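Local coordinates for protein Apc35852 (Geobacillus stearothermophilus, PDB 1U9C) that is of unknown function but belongs to the DJ-1/PfpI family, whose members include chaperones and cysteine proteases, at residues 147-160 with 172-186. Numbering follows the deposited sequence.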
ATOM      1  N   VAL A 147      10.873  -3.819   8.016  1.00 23.14           N
ATOM      2  CA  VAL A 147      11.593  -2.634   7.506  1.00 24.56           C
ATOM      3  C   VAL A 147      12.963  -2.343   8.123  1.00 24.78           C
ATOM      4  O   VAL A 147      13.622  -1.380   7.729  1.00 24.45           O
ATOM      5  CB  VAL A 147      10.748  -1.351   7.608  1.00 24.21           C
ATOM      6  CG1 VAL A 147       9.448  -1.553   6.887  1.00 23.86           C
ATOM      7  CG2 VAL A 147      10.470  -0.950   9.056  1.00 24.00           C
ATOM      8  N   LYS A 148      13.362  -3.112   9.127  1.00 25.99           N
ATOM      9  CA  LYS A 148      14.637  -2.865   9.777  1.00 25.95           C
ATOM     10  C   LYS A 148      15.815  -2.980   8.825  1.00 25.41           C
ATOM     11  O   LYS A 148      16.006  -4.012   8.190  1.00 24.59           O
ATOM     12  CB  LYS A 148      14.822  -3.800  10.991  1.00 26.59           C
ATOM     13  CG  LYS A 148      16.194  -3.743  11.637  1.00 27.29           C
ATOM     14  CD  LYS A 148      16.228  -4.425  12.996  1.00 28.66           C
ATOM     15  CE  LYS A 148      17.644  -4.397  13.613  1.00 29.39           C
ATOM     16  NZ  LYS A 148      17.678  -4.666  15.087  1.00 33.05           N
ATOM     17  N   GLY A 149      16.604  -1.904   8.731  1.00 25.36           N
ATOM     18  CA  GLY A 149      17.785  -1.870   7.858  1.00 24.58           C
ATOM     19  C   GLY A 149      17.489  -1.719   6.381  1.00 24.93           C
ATOM     20  O   GLY A 149      18.389  -1.788   5.545  1.00 24.02           O
ATOM     21  N   LYS A 150      16.226  -1.487   6.067  1.00 23.37           N
ATOM     22  CA  LYS A 150      15.797  -1.375   4.672  1.00 24.30           C
ATOM     23  C   LYS A 150      15.576   0.079   4.265  1.00 23.72           C
ATOM     24  O   LYS A 150      15.123   0.884   5.087  1.00 25.90           O
ATOM     25  CB  LYS A 150      14.483  -2.125   4.463  1.00 23.97           C
ATOM     26  CG  LYS A 150      14.522  -3.626   4.728  1.00 27.43           C
ATOM     27  CD  LYS A 150      15.453  -4.351   3.782  1.00 28.89           C
ATOM     28  CE  LYS A 150      14.830  -4.506   2.400  1.00 31.37           C
ATOM     29  NZ  LYS A 150      13.950  -5.702   2.346  1.00 37.75           N
ATOM     30  N   THR A 151      15.860   0.395   3.005  1.00 23.17           N
ATOM     31  CA  THR A 151      15.639   1.708   2.429  1.00 22.21           C
ATOM     32  C   THR A 151      14.156   1.784   2.041  1.00 22.29           C
ATOM     33  O   THR A 151      13.693   0.992   1.230  1.00 21.25           O
ATOM     34  CB  THR A 151      16.500   1.927   1.187  1.00 22.49           C
ATOM     35  OG1 THR A 151      17.889   1.917   1.566  1.00 23.27           O
ATOM     36  CG2 THR A 151      16.269   3.331   0.599  1.00 22.22           C
ATOM     37  N   VAL A 152      13.440   2.755   2.583  1.00 21.77           N
ATOM     38  CA  VAL A 152      12.019   2.915   2.311  1.00 22.99           C
ATOM     39  C   VAL A 152      11.638   4.360   2.210  1.00 22.40           C
ATOM     40  O   VAL A 152      12.348   5.253   2.740  1.00 23.80           O
ATOM     41  CB  VAL A 152      11.146   2.293   3.365  1.00 23.11           C
ATOM     42  CG1 VAL A 152      11.498   0.877   3.629  1.00 24.92           C
ATOM     43  CG2 VAL A 152      11.130   3.110   4.660  1.00 25.88           C
ATOM     44  N   THR A 153      10.487   4.575   1.590  1.00 22.06           N
ATOM     45  CA  THR A 153       9.816   5.855   1.604  1.00 22.04           C
ATOM     46  C   THR A 153       8.366   5.695   1.976  1.00 22.37           C
ATOM     47  O   THR A 153       7.847   4.581   2.048  1.00 22.27           O
ATOM     48  CB  THR A 153      10.018   6.574   0.268  1.00 23.00           C
ATOM     49  OG1 THR A 153       9.650   7.951   0.363  1.00 22.75           O
ATOM     50  CG2 THR A 153       9.189   6.009  -0.866  1.00 21.84           C
ATOM     51  N   SER A 154       7.709   6.827   2.207  1.00 21.97           N
ATOM     52  CA  SER A 154       6.279   6.877   2.503  1.00 22.38           C
ATOM     53  C   SER A 154       5.860   8.310   2.414  1.00 21.47           C
ATOM     54  O   SER A 154       6.689   9.195   2.288  1.00 22.33           O
ATOM     55  CB  SER A 154       5.911   6.350   3.886  1.00 22.04           C
ATOM     56  OG  SER A 154       6.342   7.214   4.958  1.00 22.60           O
ATOM     57  N   PHE A 155       4.574   8.558   2.664  1.00 23.30           N
ATOM     58  CA  PHE A 155       4.084   9.905   2.868  1.00 23.56           C
ATOM     59  C   PHE A 155       4.913  10.504   3.989  1.00 23.45           C
ATOM     60  O   PHE A 155       5.110   9.903   5.026  1.00 23.11           O
ATOM     61  CB  PHE A 155       2.649   9.858   3.311  1.00 24.05           C
ATOM     62  CG  PHE A 155       1.879  11.099   3.037  1.00 26.28           C
ATOM     63  CD1 PHE A 155       1.512  11.425   1.766  1.00 29.95           C
ATOM     64  CD2 PHE A 155       1.430  11.878   4.078  1.00 25.33           C
ATOM     65  CE1 PHE A 155       0.734  12.525   1.536  1.00 32.36           C
ATOM     66  CE2 PHE A 155       0.644  12.978   3.842  1.00 27.59           C
ATOM     67  CZ  PHE A 155       0.292  13.285   2.585  1.00 25.75           C
ATOM     68  N   THR A 156       5.430  11.687   3.747  1.00 23.27           N
ATOM     69  CA  THR A 156       6.375  12.264   4.689  1.00 23.84           C
ATOM     70  C   THR A 156       5.670  13.037   5.766  1.00 23.04           C
ATOM     71  O   THR A 156       4.539  13.491   5.591  1.00 24.59           O
ATOM     72  CB  THR A 156       7.377  13.190   3.971  1.00 24.44           C
ATOM     73  OG1 THR A 156       6.690  14.272   3.329  1.00 25.07           O
ATOM     74  CG2 THR A 156       8.175  12.470   2.897  1.00 25.34           C
ATOM     75  N   ASP A 157       6.386  13.228   6.865  1.00 24.13           N
ATOM     76  CA  ASP A 157       5.869  14.039   7.961  1.00 23.95           C
ATOM     77  C   ASP A 157       5.599  15.449   7.498  1.00 24.73           C
ATOM     78  O   ASP A 157       4.637  16.057   7.942  1.00 23.74           O
ATOM     79  CB  ASP A 157       6.825  14.098   9.118  1.00 24.79           C
ATOM     80  CG  ASP A 157       7.028  12.769   9.797  1.00 24.35           C
ATOM     81  OD1 ASP A 157       6.274  11.802   9.553  1.00 26.68           O
ATOM     82  OD2 ASP A 157       7.952  12.636  10.641  1.00 26.50           O
ATOM     83  N   GLU A 158       6.468  15.987   6.628  1.00 25.35           N
ATOM     84  CA  GLU A 158       6.240  17.303   6.010  1.00 26.54           C
ATOM     85  C   GLU A 158       4.962  17.378   5.190  1.00 26.61           C
ATOM     86  O   GLU A 158       4.198  18.320   5.291  1.00 26.38           O
ATOM     87  CB  GLU A 158       7.423  17.687   5.095  1.00 26.86           C
ATOM     88  CG  GLU A 158       7.304  19.098   4.504  1.00 27.52           C
ATOM     89  CD  GLU A 158       8.308  19.397   3.386  1.00 29.56           C
ATOM     90  OE1 GLU A 158       8.967  18.470   2.867  1.00 36.24           O
ATOM     91  OE2 GLU A 158       8.448  20.584   3.025  1.00 34.61           O
ATOM     92  N   GLU A 159       4.714  16.357   4.376  1.00 26.73           N
ATOM     93  CA  GLU A 159       3.480  16.283   3.608  1.00 27.53           C
ATOM     94  C   GLU A 159       2.280  16.173   4.554  1.00 26.88           C
ATOM     95  O   GLU A 159       1.286  16.842   4.340  1.00 28.18           O
ATOM     96  CB  GLU A 159       3.498  15.109   2.631  1.00 28.04           C
ATOM     97  CG  GLU A 159       4.320  15.386   1.373  1.00 28.46           C
ATOM     98  CD  GLU A 159       4.778  14.140   0.618  1.00 28.16           C
ATOM     99  OE1 GLU A 159       5.210  13.155   1.267  1.00 27.27           O
ATOM    100  OE2 GLU A 159       4.783  14.169  -0.634  1.00 26.73           O
ATOM    101  N   GLU A 160       2.438  15.444   5.650  1.00 26.72           N
ATOM    102  CA  GLU A 160       1.355  15.279   6.630  1.00 27.18           C
ATOM    103  C   GLU A 160       1.038  16.576   7.367  1.00 27.60           C
ATOM    104  O   GLU A 160      -0.123  16.880   7.666  1.00 27.25           O
ATOM    105  CB  GLU A 160       1.722  14.185   7.652  1.00 26.77           C
ATOM    106  CG  GLU A 160       0.546  13.608   8.432  1.00 26.71           C
ATOM    107  CD  GLU A 160      -0.340  12.738   7.567  1.00 25.56           C
ATOM    108  OE1 GLU A 160      -0.066  11.528   7.480  1.00 23.89           O
ATOM    109  OE2 GLU A 160      -1.260  13.263   6.932  1.00 28.47           O
ATOM    110  N   LEU A 172       2.863   9.166  13.416  1.00 21.50           N
ATOM    111  CA  LEU A 172       3.335   9.679  12.134  1.00 20.93           C
ATOM    112  C   LEU A 172       4.095   8.559  11.407  1.00 21.14           C
ATOM    113  O   LEU A 172       4.956   7.911  11.983  1.00 22.54           O
ATOM    114  CB  LEU A 172       4.212  10.934  12.271  1.00 21.84           C
ATOM    115  CG  LEU A 172       3.492  12.206  12.699  1.00 21.83           C
ATOM    116  CD1 LEU A 172       4.406  13.393  12.638  1.00 21.84           C
ATOM    117  CD2 LEU A 172       2.232  12.425  11.863  1.00 24.84           C
ATOM    118  N   LEU A 173       3.744   8.330  10.160  1.00 21.86           N
ATOM    119  CA  LEU A 173       4.240   7.174   9.430  1.00 21.45           C
ATOM    120  C   LEU A 173       5.761   7.176   9.159  1.00 20.33           C
ATOM    121  O   LEU A 173       6.436   6.232   9.514  1.00 19.48           O
ATOM    122  CB  LEU A 173       3.465   7.062   8.136  1.00 21.45           C
ATOM    123  CG  LEU A 173       3.849   5.904   7.217  1.00 21.35           C
ATOM    124  CD1 LEU A 173       3.795   4.636   7.967  1.00 19.69           C
ATOM    125  CD2 LEU A 173       2.910   5.811   6.033  1.00 22.43           C
ATOM    126  N   GLU A 174       6.275   8.262   8.612  1.00 20.85           N
ATOM    127  CA  GLU A 174       7.725   8.352   8.359  1.00 21.59           C
ATOM    128  C   GLU A 174       8.509   8.182   9.672  1.00 21.57           C
ATOM    129  O   GLU A 174       9.471   7.403   9.794  1.00 22.22           O
ATOM    130  CB  GLU A 174       8.080   9.707   7.701  1.00 21.64           C
ATOM    131  CG  GLU A 174       9.570  10.080   7.758  1.00 21.30           C
ATOM    132  CD  GLU A 174       9.898  11.465   7.184  1.00 24.42           C
ATOM    133  OE1 GLU A 174       9.016  12.230   6.705  1.00 24.05           O
ATOM    134  OE2 GLU A 174      11.111  11.827   7.221  1.00 27.87           O
ATOM    135  N   SER A 175       8.074   8.927  10.687  1.00 22.11           N
ATOM    136  CA  SER A 175       8.717   8.885  11.987  1.00 22.78           C
ATOM    137  C   SER A 175       8.734   7.484  12.550  1.00 21.65           C
ATOM    138  O   SER A 175       9.728   7.018  13.110  1.00 22.22           O
ATOM    139  CB  SER A 175       7.941   9.782  12.953  1.00 22.97           C
ATOM    140  OG  SER A 175       8.205  11.133  12.625  1.00 29.83           O
ATOM    141  N   THR A 176       7.596   6.814  12.398  1.00 22.19           N
ATOM    142  CA  THR A 176       7.449   5.495  12.966  1.00 22.73           C
ATOM    143  C   THR A 176       8.276   4.453  12.204  1.00 22.83           C
ATOM    144  O   THR A 176       8.889   3.549  12.791  1.00 23.43           O
ATOM    145  CB  THR A 176       5.940   5.172  13.157  1.00 23.98           C
ATOM    146  OG1 THR A 176       5.381   6.154  14.045  1.00 23.19           O
ATOM    147  CG2 THR A 176       5.724   3.888  13.933  1.00 25.67           C
ATOM    148  N   LEU A 177       8.287   4.558  10.870  1.00 22.24           N
ATOM    149  CA  LEU A 177       9.129   3.671  10.085  1.00 22.45           C
ATOM    150  C   LEU A 177      10.603   3.815  10.441  1.00 22.24           C
ATOM    151  O   LEU A 177      11.324   2.829  10.575  1.00 21.27           O
ATOM    152  CB  LEU A 177       8.963   3.946   8.591  1.00 22.76           C
ATOM    153  CG  LEU A 177       7.649   3.532   7.978  1.00 22.86           C
ATOM    154  CD1 LEU A 177       7.500   4.196   6.629  1.00 22.76           C
ATOM    155  CD2 LEU A 177       7.511   2.024   7.925  1.00 24.04           C
ATOM    156  N   ARG A 178      11.064   5.045  10.614  1.00 22.53           N
ATOM    157  CA  ARG A 178      12.438   5.244  11.085  1.00 22.84           C
ATOM    158  C   ARG A 178      12.683   4.676  12.493  1.00 22.55           C
ATOM    159  O   ARG A 178      13.680   4.017  12.744  1.00 22.28           O
ATOM    160  CB  ARG A 178      12.833   6.709  11.007  1.00 22.47           C
ATOM    161  CG  ARG A 178      14.205   6.965  11.521  1.00 23.44           C
ATOM    162  CD  ARG A 178      14.603   8.430  11.545  1.00 24.67           C
ATOM    163  NE  ARG A 178      14.346   9.062  10.252  1.00 25.73           N
ATOM    164  CZ  ARG A 178      13.301   9.824   9.963  1.00 26.91           C
ATOM    165  NH1 ARG A 178      13.200  10.333   8.755  1.00 26.34           N
ATOM    166  NH2 ARG A 178      12.358  10.093  10.874  1.00 25.19           N
ATOM    167  N   LEU A 179      11.737   4.894  13.386  1.00 23.10           N
ATOM    168  CA  LEU A 179      11.800   4.355  14.726  1.00 24.37           C
ATOM    169  C   LEU A 179      11.873   2.833  14.727  1.00 24.11           C
ATOM    170  O   LEU A 179      12.551   2.260  15.585  1.00 25.50           O
ATOM    171  CB  LEU A 179      10.571   4.838  15.518  1.00 24.48           C
ATOM    172  CG  LEU A 179      10.473   4.637  17.009  1.00 25.11           C
ATOM    173  CD1 LEU A 179      11.675   5.256  17.659  1.00 22.85           C
ATOM    174  CD2 LEU A 179       9.181   5.280  17.541  1.00 26.21           C
ATOM    175  N   ARG A 180      11.181   2.197  13.772  1.00 25.07           N
ATOM    176  CA  ARG A 180      11.208   0.737  13.617  1.00 25.11           C
ATOM    177  C   ARG A 180      12.519   0.229  12.949  1.00 25.22           C
ATOM    178  O   ARG A 180      12.739  -0.978  12.793  1.00 27.44           O
ATOM    179  CB  ARG A 180       9.960   0.250  12.830  1.00 25.58           C
ATOM    180  CG  ARG A 180       8.604   0.537  13.531  1.00 27.70           C
ATOM    181  CD  ARG A 180       8.238  -0.448  14.654  1.00 30.09           C
ATOM    182  NE  ARG A 180       6.886  -0.209  15.176  1.00 32.55           N
ATOM    183  CZ  ARG A 180       6.550   0.660  16.111  1.00 33.86           C
ATOM    184  NH1 ARG A 180       7.462   1.391  16.752  1.00 34.17           N
ATOM    185  NH2 ARG A 180       5.266   0.784  16.449  1.00 32.19           N
ATOM    186  N   GLY A 181      13.396   1.139  12.532  1.00 25.36           N
ATOM    187  CA  GLY A 181      14.721   0.760  12.026  1.00 25.09           C
ATOM    188  C   GLY A 181      14.932   0.953  10.539  1.00 25.23           C
ATOM    189  O   GLY A 181      15.951   0.546  10.014  1.00 25.36           O
ATOM    190  N   ALA A 182      13.955   1.539   9.849  1.00 25.11           N
ATOM    191  CA  ALA A 182      14.105   1.816   8.421  1.00 24.41           C
ATOM    192  C   ALA A 182      15.044   2.989   8.159  1.00 24.62           C
ATOM    193  O   ALA A 182      15.162   3.916   8.979  1.00 24.21           O
ATOM    194  CB  ALA A 182      12.747   2.088   7.799  1.00 24.04           C
ATOM    195  N   ASN A 183      15.742   2.901   7.031  1.00 24.33           N
ATOM    196  CA  ASN A 183      16.531   4.007   6.492  1.00 24.79           C
ATOM    197  C   ASN A 183      15.643   4.738   5.523  1.00 25.53           C
ATOM    198  O   ASN A 183      15.422   4.273   4.397  1.00 25.50           O
ATOM    199  CB  ASN A 183      17.789   3.490   5.796  1.00 25.23           C
ATOM    200  CG  ASN A 183      18.719   2.843   6.761  1.00 24.26           C
ATOM    201  OD1 ASN A 183      18.956   3.369   7.846  1.00 24.53           O
ATOM    202  ND2 ASN A 183      19.243   1.677   6.396  1.00 26.66           N
ATOM    203  N   PHE A 184      15.107   5.856   5.976  1.00 25.40           N
ATOM    204  CA  PHE A 184      14.075   6.565   5.263  1.00 26.21           C
ATOM    205  C   PHE A 184      14.703   7.498   4.252  1.00 26.48           C
ATOM    206  O   PHE A 184      15.734   8.132   4.518  1.00 28.46           O
ATOM    207  CB  PHE A 184      13.198   7.353   6.240  1.00 25.00           C
ATOM    208  CG  PHE A 184      11.931   7.868   5.628  1.00 25.07           C
ATOM    209  CD1 PHE A 184      10.781   7.092   5.602  1.00 24.76           C
ATOM    210  CD2 PHE A 184      11.914   9.091   4.996  1.00 25.32           C
ATOM    211  CE1 PHE A 184       9.615   7.573   5.007  1.00 24.18           C
ATOM    212  CE2 PHE A 184      10.774   9.555   4.389  1.00 24.97           C
ATOM    213  CZ  PHE A 184       9.620   8.796   4.397  1.00 23.60           C
ATOM    214  N   VAL A 185      14.058   7.588   3.101  1.00 26.95           N
ATOM    215  CA  VAL A 185      14.494   8.455   2.038  1.00 26.63           C
ATOM    216  C   VAL A 185      13.248   8.982   1.328  1.00 27.34           C
ATOM    217  O   VAL A 185      12.146   8.391   1.403  1.00 25.90           O
ATOM    218  CB  VAL A 185      15.455   7.696   1.102  1.00 27.91           C
ATOM    219  CG1 VAL A 185      14.710   6.670   0.280  1.00 27.46           C
ATOM    220  CG2 VAL A 185      16.291   8.660   0.259  1.00 28.82           C
ATOM    221  N   ARG A 186      13.402  10.132   0.688  1.00 27.01           N
ATOM    222  CA  ARG A 186      12.296  10.776   0.033  1.00 27.41           C
ATOM    223  C   ARG A 186      12.753  11.717  -1.047  1.00 26.72           C
ATOM    224  O   ARG A 186      13.949  11.953  -1.212  1.00 26.79           O
ATOM    225  CB  ARG A 186      11.468  11.526   1.081  1.00 26.76           C
ATOM    226  CG  ARG A 186      12.361  12.251   2.091  1.00 29.53           C
ATOM    227  CD  ARG A 186      11.712  13.391   2.718  1.00 30.93           C
ATOM    228  NE  ARG A 186      11.172  14.324   1.740  1.00 32.80           N
ATOM    229  CZ  ARG A 186      10.432  15.376   2.071  1.00 32.59           C
ATOM    230  NH1 ARG A 186      10.143  15.621   3.344  1.00 36.35           N
ATOM    231  NH2 ARG A 186       9.960  16.171   1.118  1.00 34.79           N
TER
HETATM  232  O   HOH W   1      19.322   0.856   3.622  1.00 36.82           O
HETATM  233  O   HOH W   2       4.589  10.548   7.718  1.00 27.30           O
HETATM  234  O   HOH W   3      10.665  12.616  10.405  1.00 56.78           O
HETATM  235  O   HOH W   4       9.157  14.994   6.462  1.00 35.05           O
HETATM  236  O   HOH W   5       2.055  10.105   8.782  1.00 29.61           O
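Thr151 and Val152 pair in parallel with Asn183 and Phe184 through hydrogen bonds from Asn183 N to Lys150 O, Val152 N to Asn183 O and Val185 N to Val152 O. Thr153 OG1 extends the pairing by donating to Val185 O at 2.7 Å. On the face that carries Val152 and Phe184, Val152 CG2 meets Ala182 CB at 3.7 Å. With CG anti to the backbone N (chi1 -167°), the Phe184 ring reaches Ser154, whose OG sits at the ring edge, 3.3 Å from Phe184 CE1. Val152 O lies over one ring face, and Glu174 CG is 3.5 Å above the ring plane, over its centre. At the start of helix 157-163, Asp157 N donates to Glu174 OE1 (2.8 Å), and Ser175 OG donates to Asp157 OD2. Arg186 grips Glu158 OE1 end-on with NH1 and NH2, both at 3.1 Å, while Thr156 CG2 lies against one guanidinium face. A leucine here would probably leave the Glu158 carboxylate without this charged partner. Thr156 and Glu159 form a capping box, and Glu160 reaches His99 and His130. The arrangement is a right-handed beta-alpha-beta crossover beside the main sheet of this DJ-1/PfpI fold, with a Schellman motif at Gly181 ending helix 173-179.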